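Local coordinates for vacuolar protein sorting-associated protein 29 (Entamoeba histolytica, PDB 5XCJ) that binds metal ions in a calcineurin-like metallophosphatase fold and probably serves in protein transport as a subunit of the retromer, at residues N79-M85 / L106-I112; S158-E164 / E175-N180; F22-L26 / P148-L152. The protein carries 1 engineered substitution. Residues are numbered along the deposited sequence.

The three contacts sample both sheets of the metallophosphatase fold and the helical layer outside one of them. Contact 3 brings helix 20-28 onto strand 149-156 of the six-stranded sheet across the longest sequence gap; contact 1, falling between those segments, pairs parallel strands of the five-stranded sheet. Contact 2, last in sequence, is the C-terminal hairpin edging the six-stranded sheet. Contacts 1 and 3 lie on opposite sides of the chain's centre, their centres about 22 Å apart. Contact 2 touches both: Tyr163 N lies 2.8 Å from Leu152 O, and Leu160 packs against Phe80 and Ile110 where the sheets face each other. Together they join two sheets and a covering helix into one compact body.

Contact 1: N79-M85 / L106-I112; sequences NFKIGLM and LDVDILI
Strands 80-85 and 110-112 run parallel (residues 80-84 and 110-112 extended, phi -93 to -131°, psi 121 to 133°), axes 4.5 Å apart at 20°, with Ile82 opposite Ile110, Gly83 opposite Leu111 and Leu84 opposite Ile112. Lys81, most covered, starts the pairing: its N donates to Asp109 OD2 (3.0 Å) and its O accepts from Ile110 N (3.0 Å). Its side chain (chi1 m, chi2 t, chi3 p) reaches along Asp107, the first non-helical residue after helix 96-106 (phi/psi 56/53°), for a salt bridge (NZ to OD2 3.6 Å). Gly83 N donates to Ile110 O and Gly83 O accepts from Ile112 N, both at 2.6 Å; a CB here would clash with Leu106 CD1 and Val108 CG2. Ile112 (chi1 m, chi2 t) sets CD1 3.8 Å from Ile82 CG2 and CG2 3.7 Å from Leu84 CD1, while its O accepts from Met85 N (3.1 Å). The pair forms a beta-alpha-beta unit through helix 96-106, which packs on Leu111 and Met85; strand 72-77 flanks 80-85, 127-131 flanks 110-112.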
loop_
_atom_site.group_PDB
_atom_site.type_symbol
_atom_site.label_atom_id
_atom_site.label_comp_id
_atom_site.label_asym_id
_atom_site.label_seq_id
_atom_site.Cartn_x
_atom_site.Cartn_y
_atom_site.Cartn_z
ATOM N N ASN A 79 -9.423 11.769 11.055
ATOM C CA ASN A 79 -9.910 11.107 12.264
ATOM C C ASN A 79 -9.468 9.643 12.330
ATOM O O ASN A 79 -9.955 8.888 13.161
ATOM C CB ASN A 79 -11.434 11.184 12.349
ATOM C CG ASN A 79 -11.925 12.525 12.859
ATOM O OD1 ASN A 79 -11.181 13.280 13.471
ATOM N ND2 ASN A 79 -13.189 12.819 12.599
ATOM N N PHE A 80 -8.548 9.260 11.456
ATOM C CA PHE A 80 -8.103 7.875 11.380
ATOM C C PHE A 80 -6.665 7.618 11.818
ATOM O O PHE A 80 -5.749 8.289 11.374
ATOM C CB PHE A 80 -8.236 7.374 9.941
ATOM C CG PHE A 80 -9.649 7.315 9.434
ATOM C CD1 PHE A 80 -10.421 6.194 9.641
ATOM C CD2 PHE A 80 -10.186 8.370 8.721
ATOM C CE1 PHE A 80 -11.713 6.131 9.166
ATOM C CE2 PHE A 80 -11.478 8.313 8.244
ATOM C CZ PHE A 80 -12.243 7.192 8.464
ATOM N N LYS A 81 -6.480 6.620 12.675
ATOM C CA LYS A 81 -5.148 6.218 13.092
ATOM C C LYS A 81 -4.821 5.116 12.093
ATOM O O LYS A 81 -5.579 4.163 11.956
ATOM C CB LYS A 81 -5.142 5.670 14.515
ATOM C CG LYS A 81 -4.961 6.716 15.596
ATOM C CD LYS A 81 -4.981 6.094 16.981
ATOM C CE LYS A 81 -3.800 5.165 17.184
ATOM N NZ LYS A 81 -3.594 4.829 18.614
ATOM N N ILE A 82 -3.711 5.261 11.383
ATOM C CA ILE A 82 -3.339 4.302 10.356
ATOM C C ILE A 82 -2.141 3.445 10.736
ATOM O O ILE A 82 -1.100 3.952 11.138
ATOM C CB ILE A 82 -3.050 5.016 9.015
ATOM C CG1 ILE A 82 -4.296 5.758 8.525
ATOM C CG2 ILE A 82 -2.569 4.030 7.965
ATOM C CD1 ILE A 82 -4.060 6.615 7.301
ATOM N N GLY A 83 -2.305 2.140 10.573
ATOM C CA GLY A 83 -1.264 1.179 10.875
ATOM C C GLY A 83 -0.686 0.662 9.578
ATOM O O GLY A 83 -1.410 0.329 8.648
ATOM N N LEU A 84 0.634 0.632 9.501
ATOM C CA LEU A 84 1.302 0.175 8.295
ATOM C C LEU A 84 2.401 -0.851 8.543
ATOM O O LEU A 84 3.246 -0.652 9.402
ATOM C CB LEU A 84 1.879 1.387 7.563
ATOM C CG LEU A 84 2.794 1.163 6.360
ATOM C CD1 LEU A 84 1.960 0.839 5.134
ATOM C CD2 LEU A 84 3.659 2.386 6.114
ATOM N N MET A 85 2.342 -1.946 7.804
ATOM C CA MET A 85 3.362 -2.984 7.847
ATOM C C MET A 85 3.331 -3.785 6.542
ATOM O O MET A 85 2.319 -3.802 5.850
ATOM C CB MET A 85 3.247 -3.847 9.104
ATOM C CG MET A 85 2.452 -5.127 8.962
ATOM S SD MET A 85 2.646 -6.132 10.444
ATOM C CE MET A 85 4.328 -5.754 10.898
ATOM N N LEU A 106 -1.943 -2.741 17.133
ATOM C CA LEU A 106 -1.527 -1.390 16.773
ATOM C C LEU A 106 -2.505 -0.327 17.273
ATOM O O LEU A 106 -2.150 0.842 17.362
ATOM C CB LEU A 106 -1.360 -1.257 15.258
ATOM C CG LEU A 106 -0.289 -2.111 14.584
ATOM C CD1 LEU A 106 -0.133 -1.721 13.123
ATOM C CD2 LEU A 106 1.031 -1.981 15.318
ATOM N N ASP A 107 -3.720 -0.759 17.604
ATOM C CA ASP A 107 -4.783 0.145 18.040
ATOM C C ASP A 107 -5.064 1.243 17.015
ATOM O O ASP A 107 -5.077 2.423 17.339
ATOM C CB ASP A 107 -4.492 0.753 19.405
ATOM C CG ASP A 107 -5.647 1.580 19.915
ATOM O OD1 ASP A 107 -6.790 1.274 19.536
ATOM O OD2 ASP A 107 -5.415 2.535 20.674
ATOM N N VAL A 108 -5.317 0.833 15.780
ATOM C CA VAL A 108 -5.562 1.768 14.698
ATOM C C VAL A 108 -6.867 1.486 13.979
ATOM O O VAL A 108 -7.357 0.367 13.975
ATOM C CB VAL A 108 -4.435 1.695 13.650
ATOM C CG1 VAL A 108 -3.109 2.117 14.258
ATOM C CG2 VAL A 108 -4.338 0.292 13.088
ATOM N N ASP A 109 -7.470 2.547 13.463
ATOM C CA ASP A 109 -8.695 2.463 12.678
ATOM C C ASP A 109 -8.487 1.791 11.317
ATOM O O ASP A 109 -9.357 1.095 10.810
ATOM C CB ASP A 109 -9.324 3.841 12.514
ATOM C CG ASP A 109 -9.392 4.598 13.815
ATOM O OD1 ASP A 109 -9.639 3.966 14.857
ATOM O OD2 ASP A 109 -9.192 5.821 13.794
ATOM N N ILE A 110 -7.330 2.056 10.721
ATOM C CA ILE A 110 -6.984 1.515 9.421
ATOM C C ILE A 110 -5.675 0.727 9.449
ATOM O O ILE A 110 -4.680 1.192 9.986
ATOM C CB ILE A 110 -6.840 2.641 8.377
ATOM C CG1 ILE A 110 -8.131 3.451 8.258
ATOM C CG2 ILE A 110 -6.444 2.078 7.023
ATOM C CD1 ILE A 110 -8.046 4.582 7.256
ATOM N N LEU A 111 -5.691 -0.471 8.881
ATOM C CA LEU A 111 -4.480 -1.276 8.807
ATOM C C LEU A 111 -4.104 -1.512 7.351
ATOM O O LEU A 111 -4.864 -2.093 6.587
ATOM C CB LEU A 111 -4.648 -2.612 9.534
ATOM C CG LEU A 111 -3.403 -3.500 9.544
ATOM C CD1 LEU A 111 -2.306 -2.869 10.378
ATOM C CD2 LEU A 111 -3.725 -4.899 10.045
ATOM N N ILE A 112 -2.909 -1.074 6.985
ATOM C CA ILE A 112 -2.415 -1.227 5.631
ATOM C C ILE A 112 -1.302 -2.264 5.612
ATOM O O ILE A 112 -0.346 -2.173 6.370
ATOM C CB ILE A 112 -1.879 0.100 5.065
ATOM C CG1 ILE A 112 -2.968 1.177 5.106
ATOM C CG2 ILE A 112 -1.355 -0.093 3.658
ATOM C CD1 ILE A 112 -2.550 2.507 4.529
#

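Contact 2: S158-E164 / E175-N180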
loop_
_atom_site.group_PDB
_atom_site.type_symbol
_atom_site.label_atom_id
_atom_site.label_comp_id
_atom_site.label_asym_id
_atom_site.label_seq_id
_atom_site.Cartn_x
_atom_site.Cartn_y
_atom_site.Cartn_z
ATOM N N SER A 158 -13.565 11.989 9.281
ATOM C CA SER A 158 -14.070 10.626 9.373
ATOM C C SER A 158 -14.558 10.057 8.045
ATOM O O SER A 158 -15.054 8.939 7.996
ATOM C CB SER A 158 -15.166 10.528 10.434
ATOM O OG SER A 158 -14.621 10.660 11.728
ATOM N N GLU A 159 -14.423 10.828 6.974
ATOM C CA GLU A 159 -14.861 10.365 5.670
ATOM C C GLU A 159 -13.669 9.743 4.951
ATOM O O GLU A 159 -12.626 10.364 4.813
ATOM C CB GLU A 159 -15.433 11.517 4.841
ATOM C CG GLU A 159 -16.469 12.362 5.567
ATOM C CD GLU A 159 -17.229 13.288 4.637
ATOM O OE1 GLU A 159 -17.168 13.087 3.410
ATOM O OE2 GLU A 159 -17.886 14.219 5.145
ATOM N N LEU A 160 -13.829 8.500 4.525
ATOM C CA LEU A 160 -12.758 7.802 3.835
ATOM C C LEU A 160 -13.169 7.347 2.446
ATOM O O LEU A 160 -14.174 6.671 2.281
ATOM C CB LEU A 160 -12.302 6.601 4.664
ATOM C CG LEU A 160 -11.419 5.544 4.001
ATOM C CD1 LEU A 160 -10.100 6.156 3.567
ATOM C CD2 LEU A 160 -11.178 4.389 4.954
ATOM N N THR A 161 -12.391 7.729 1.443
ATOM C CA THR A 161 -12.656 7.314 0.072
ATOM C C THR A 161 -11.433 6.608 -0.505
ATOM O O THR A 161 -10.332 7.116 -0.400
ATOM C CB THR A 161 -13.049 8.492 -0.834
ATOM O OG1 THR A 161 -14.206 9.146 -0.306
ATOM C CG2 THR A 161 -13.353 7.992 -2.230
ATOM N N ILE A 162 -11.653 5.454 -1.111
ATOM C CA ILE A 162 -10.572 4.676 -1.681
ATOM C C ILE A 162 -10.674 4.576 -3.193
ATOM O O ILE A 162 -11.689 4.152 -3.722
ATOM C CB ILE A 162 -10.566 3.236 -1.125
ATOM C CG1 ILE A 162 -10.148 3.222 0.342
ATOM C CG2 ILE A 162 -9.672 2.341 -1.961
ATOM C CD1 ILE A 162 -11.071 2.415 1.226
ATOM N N TYR A 163 -9.610 4.976 -3.874
ATOM C CA TYR A 163 -9.549 4.892 -5.323
ATOM C C TYR A 163 -8.606 3.745 -5.660
ATOM O O TYR A 163 -7.393 3.886 -5.539
ATOM C CB TYR A 163 -9.000 6.181 -5.934
ATOM C CG TYR A 163 -9.866 7.400 -5.746
ATOM C CD1 TYR A 163 -10.846 7.717 -6.670
ATOM C CD2 TYR A 163 -9.688 8.244 -4.666
ATOM C CE1 TYR A 163 -11.639 8.832 -6.514
ATOM C CE2 TYR A 163 -10.477 9.365 -4.499
ATOM C CZ TYR A 163 -11.450 9.654 -5.429
ATOM O OH TYR A 163 -12.243 10.762 -5.280
ATOM N N GLU A 164 -9.159 2.615 -6.069
ATOM C CA GLU A 164 -8.366 1.443 -6.414
ATOM C C GLU A 164 -7.913 1.465 -7.872
ATOM O O GLU A 164 -8.722 1.293 -8.772
ATOM C CB GLU A 164 -9.164 0.162 -6.172
ATOM C CG GLU A 164 -9.888 0.067 -4.843
ATOM C CD GLU A 164 -10.684 -1.224 -4.728
ATOM O OE1 GLU A 164 -10.851 -1.904 -5.750
ATOM O OE2 GLU A 164 -11.137 -1.556 -3.619
ATOM N N GLU A 175 -11.659 1.988 -9.424
ATOM C CA GLU A 175 -12.900 1.781 -8.682
ATOM C C GLU A 175 -12.901 2.646 -7.427
ATOM O O GLU A 175 -11.883 2.777 -6.763
ATOM C CB GLU A 175 -13.086 0.310 -8.314
ATOM C CG GLU A 175 -14.375 0.042 -7.556
ATOM C CD GLU A 175 -14.804 -1.401 -7.577
ATOM O OE1 GLU A 175 -14.014 -2.262 -8.005
ATOM O OE2 GLU A 175 -15.939 -1.671 -7.148
ATOM N N ARG A 176 -14.054 3.219 -7.108
ATOM C CA ARG A 176 -14.198 4.086 -5.950
ATOM C C ARG A 176 -14.994 3.405 -4.853
ATOM O O ARG A 176 -16.076 2.880 -5.095
ATOM C CB ARG A 176 -14.902 5.387 -6.345
ATOM C CG ARG A 176 -14.805 6.504 -5.319
ATOM C CD ARG A 176 -15.622 7.713 -5.746
ATOM N NE ARG A 176 -15.489 8.845 -4.838
ATOM C CZ ARG A 176 -16.503 9.387 -4.171
ATOM N NH1 ARG A 176 -17.716 8.873 -4.287
ATOM N NH2 ARG A 176 -16.303 10.405 -3.359
ATOM N N VAL A 177 -14.439 3.408 -3.649
ATOM C CA VAL A 177 -15.087 2.814 -2.493
ATOM C C VAL A 177 -15.293 3.916 -1.469
ATOM O O VAL A 177 -14.357 4.616 -1.113
ATOM C CB VAL A 177 -14.244 1.680 -1.885
ATOM C CG1 VAL A 177 -14.992 1.022 -0.739
ATOM C CG2 VAL A 177 -13.888 0.660 -2.951
ATOM N N ASP A 178 -16.525 4.070 -1.007
ATOM C CA ASP A 178 -16.863 5.107 -0.045
ATOM C C ASP A 178 -17.192 4.575 1.347
ATOM O O ASP A 178 -17.965 3.640 1.490
ATOM C CB ASP A 178 -18.038 5.941 -0.560
ATOM C CG ASP A 178 -17.770 6.553 -1.917
ATOM O OD1 ASP A 178 -16.709 7.175 -2.094
ATOM O OD2 ASP A 178 -18.621 6.401 -2.809
ATOM N N PHE A 179 -16.600 5.193 2.361
ATOM C CA PHE A 179 -16.820 4.813 3.751
ATOM C C PHE A 179 -17.028 6.048 4.616
ATOM O O PHE A 179 -16.402 7.080 4.395
ATOM C CB PHE A 179 -15.635 4.017 4.292
ATOM C CG PHE A 179 -15.548 2.621 3.764
ATOM C CD1 PHE A 179 -16.573 1.723 3.976
ATOM C CD2 PHE A 179 -14.432 2.203 3.063
ATOM C CE1 PHE A 179 -16.491 0.438 3.493
ATOM C CE2 PHE A 179 -14.347 0.921 2.575
ATOM C CZ PHE A 179 -15.378 0.036 2.788
ATOM N N ASN A 180 -17.898 5.938 5.610
ATOM C CA ASN A 180 -18.162 7.057 6.502
ATOM C C ASN A 180 -17.921 6.664 7.957
ATOM O O ASN A 180 -16.850 6.177 8.313
ATOM C CB ASN A 180 -19.590 7.574 6.310
ATOM C CG ASN A 180 -19.842 8.105 4.909
ATOM O OD1 ASN A 180 -20.804 7.715 4.252
ATOM N ND2 ASN A 180 -18.983 9.001 4.452
HETATM O O HOH W 1 -12.701 -3.495 -5.475
#
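Strands 159-164 and 175-179 are antiparallel, 4.7 Å apart at closest approach and at 165°. Hydrogen-bonded pairs Leu160-Phe179, Ile162-Val177 and Glu164-Glu175 alternate with non-hydrogen-bonded Thr161-Asp178 and Tyr163-Arg176. Each hydrogen-bonded pair makes both of its bonds; Ile162 N to Val177 O and Val177 N to Ile162 O are each 2.8 Å, whereas Glu175 N to Glu164 O stretches to 3.1 Å. These strands form a beta hairpin edging the six-stranded sheet, with 171-179 outermost and 159-168 bonded on its other side to strand 149-156. On the face of Leu160, Ile162, Val177 and Phe179, Ile162 CD1 meets the edge of the Phe179 ring (3.8 Å to CD2), and Phe179 also meets Tyr128 of the other sheet. Farther along this face the like-charged Glu164 and Glu175 (OE1 to OE1 3.9 Å) are bridged by a water donating to both OE1 atoms; Glu164 OE2 bonds Thr121. On the reverse face Arg176 NE lies 3.5 Å from Thr161 CG2, and Arg176 NH1 pairs by charge with Asp178 OD1 (3.0 Å).

Contact 3: F22-L26 / P148-L152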
loop_
_atom_site.group_PDB
_atom_site.type_symbol
_atom_site.label_atom_id
_atom_site.label_comp_id
_atom_site.label_asym_id
_atom_site.label_seq_id
_atom_site.Cartn_x
_atom_site.Cartn_y
_atom_site.Cartn_z
ATOM N N PHE A 22 1.103 4.993 -14.398
ATOM C CA PHE A 22 0.971 5.210 -12.966
ATOM C C PHE A 22 1.848 6.382 -12.543
ATOM O O PHE A 22 1.436 7.229 -11.761
ATOM C CB PHE A 22 1.426 3.963 -12.202
ATOM C CG PHE A 22 0.403 2.870 -12.146
ATOM C CD1 PHE A 22 -0.782 2.982 -12.844
ATOM C CD2 PHE A 22 0.627 1.732 -11.386
ATOM C CE1 PHE A 22 -1.729 1.983 -12.785
ATOM C CE2 PHE A 22 -0.317 0.729 -11.328
ATOM C CZ PHE A 22 -1.492 0.851 -12.031
ATOM N N LEU A 23 3.070 6.404 -13.063
ATOM C CA LEU A 23 4.020 7.465 -12.750
ATOM C C LEU A 23 3.530 8.826 -13.225
ATOM O O LEU A 23 3.622 9.804 -12.505
ATOM C CB LEU A 23 5.385 7.149 -13.350
ATOM C CG LEU A 23 6.116 6.001 -12.658
ATOM C CD1 LEU A 23 7.422 5.664 -13.358
ATOM C CD2 LEU A 23 6.355 6.330 -11.197
ATOM N N ASP A 24 2.983 8.884 -14.427
ATOM C CA ASP A 24 2.477 10.151 -14.944
ATOM C C ASP A 24 1.331 10.668 -14.075
ATOM O O ASP A 24 1.244 11.858 -13.795
ATOM C CB ASP A 24 1.991 9.995 -16.385
ATOM C CG ASP A 24 3.115 9.719 -17.350
ATOM O OD1 ASP A 24 4.281 9.846 -16.953
ATOM O OD2 ASP A 24 2.830 9.371 -18.507
ATOM N N ARG A 25 0.443 9.765 -13.677
ATOM C CA ARG A 25 -0.679 10.119 -12.820
ATOM C C ARG A 25 -0.261 10.576 -11.422
ATOM O O ARG A 25 -0.779 11.551 -10.897
ATOM C CB ARG A 25 -1.635 8.934 -12.698
ATOM C CG ARG A 25 -2.610 9.044 -11.545
ATOM C CD ARG A 25 -3.664 10.090 -11.841
ATOM N NE ARG A 25 -4.440 10.457 -10.664
ATOM C CZ ARG A 25 -4.005 11.249 -9.695
ATOM N NH1 ARG A 25 -2.785 11.762 -9.740
ATOM N NH2 ARG A 25 -4.791 11.526 -8.669
ATOM N N LEU A 26 0.638 9.817 -10.814
ATOM C CA LEU A 26 1.165 10.100 -9.485
ATOM C C LEU A 26 1.985 11.391 -9.395
ATOM O O LEU A 26 1.939 12.096 -8.403
ATOM C CB LEU A 26 1.959 8.905 -8.963
ATOM C CG LEU A 26 1.173 7.617 -8.708
ATOM C CD1 LEU A 26 2.068 6.450 -8.331
ATOM C CD2 LEU A 26 0.069 7.819 -7.695
ATOM N N PRO A 148 -0.371 -4.748 -11.938
ATOM C CA PRO A 148 0.109 -3.550 -11.250
ATOM C C PRO A 148 -1.068 -2.847 -10.597
ATOM O O PRO A 148 -2.107 -2.686 -11.222
ATOM C CB PRO A 148 0.683 -2.700 -12.381
ATOM C CG PRO A 148 1.103 -3.697 -13.400
ATOM C CD PRO A 148 0.092 -4.798 -13.335
ATOM N N SER A 149 -0.901 -2.477 -9.338
ATOM C CA SER A 149 -1.952 -1.825 -8.589
ATOM C C SER A 149 -1.451 -0.860 -7.532
ATOM O O SER A 149 -0.335 -0.970 -7.054
ATOM C CB SER A 149 -2.807 -2.887 -7.904
ATOM O OG SER A 149 -3.600 -3.563 -8.854
ATOM N N PHE A 150 -2.307 0.098 -7.195
ATOM C CA PHE A 150 -2.060 1.068 -6.135
ATOM C C PHE A 150 -3.376 1.693 -5.669
ATOM O O PHE A 150 -4.409 1.527 -6.307
ATOM C CB PHE A 150 -1.005 2.114 -6.498
ATOM C CG PHE A 150 -1.487 3.163 -7.448
ATOM C CD1 PHE A 150 -2.156 4.274 -6.982
ATOM C CD2 PHE A 150 -1.261 3.038 -8.803
ATOM C CE1 PHE A 150 -2.595 5.242 -7.854
ATOM C CE2 PHE A 150 -1.701 4.001 -9.680
ATOM C CZ PHE A 150 -2.369 5.103 -9.203
ATOM N N MET A 151 -3.325 2.395 -4.550
ATOM C CA MET A 151 -4.506 3.034 -3.993
ATOM C C MET A 151 -4.266 4.497 -3.678
ATOM O O MET A 151 -3.161 4.895 -3.337
ATOM C CB MET A 151 -4.900 2.366 -2.681
ATOM C CG MET A 151 -5.588 1.024 -2.773
ATOM S SD MET A 151 -5.968 0.464 -1.098
ATOM C CE MET A 151 -6.858 -1.049 -1.435
ATOM N N LEU A 152 -5.320 5.292 -3.803
ATOM C CA LEU A 152 -5.273 6.692 -3.442
ATOM C C LEU A 152 -6.407 6.894 -2.454
ATOM O O LEU A 152 -7.536 6.507 -2.729
ATOM C CB LEU A 152 -5.460 7.596 -4.650
ATOM C CG LEU A 152 -4.221 7.790 -5.511
ATOM C CD1 LEU A 152 -4.529 8.715 -6.672
ATOM C CD2 LEU A 152 -3.082 8.330 -4.666
#
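Aromatic packing dominates the meeting of helix 22-26 with strand 149-152. Phe22 and Phe150 form a T-shaped pair, the edge of Phe150 directed at the face of Phe22, with ring centroids 4.6 Å apart and planes at 86°; Phe22 CG to Phe150 CE2 is 3.4 Å. Apolar contacts extend it: Phe22 CE2 touches Pro148 CB at 3.7 Å, Leu26 CD2 lies 3.7 Å from Phe150 CE1, and Leu26 CD2 approaches Leu152 CD2 at 4.4 Å. Among polar groups, Arg25 lays one face of its guanidinium over Leu152 CD1 (3.5 Å from NH2), and the Phe22 ring edge borders the Pro148 carbonyl (CZ to O 3.7 Å). No hydrogen bond crosses between the segments. The axes, 11.3 Å apart and 13° from parallel, fit side-chain packing of a helix on a sheet, as in the layered alpha/beta architecture of this superfamily. Leu4 of strand 2-6 touches Leu26, Phe150 and Leu152, strand 159-168 adds Leu167 against Phe22 and Pro148, and helix 43-52 abuts helix 20-28 through Leu52 on Leu26.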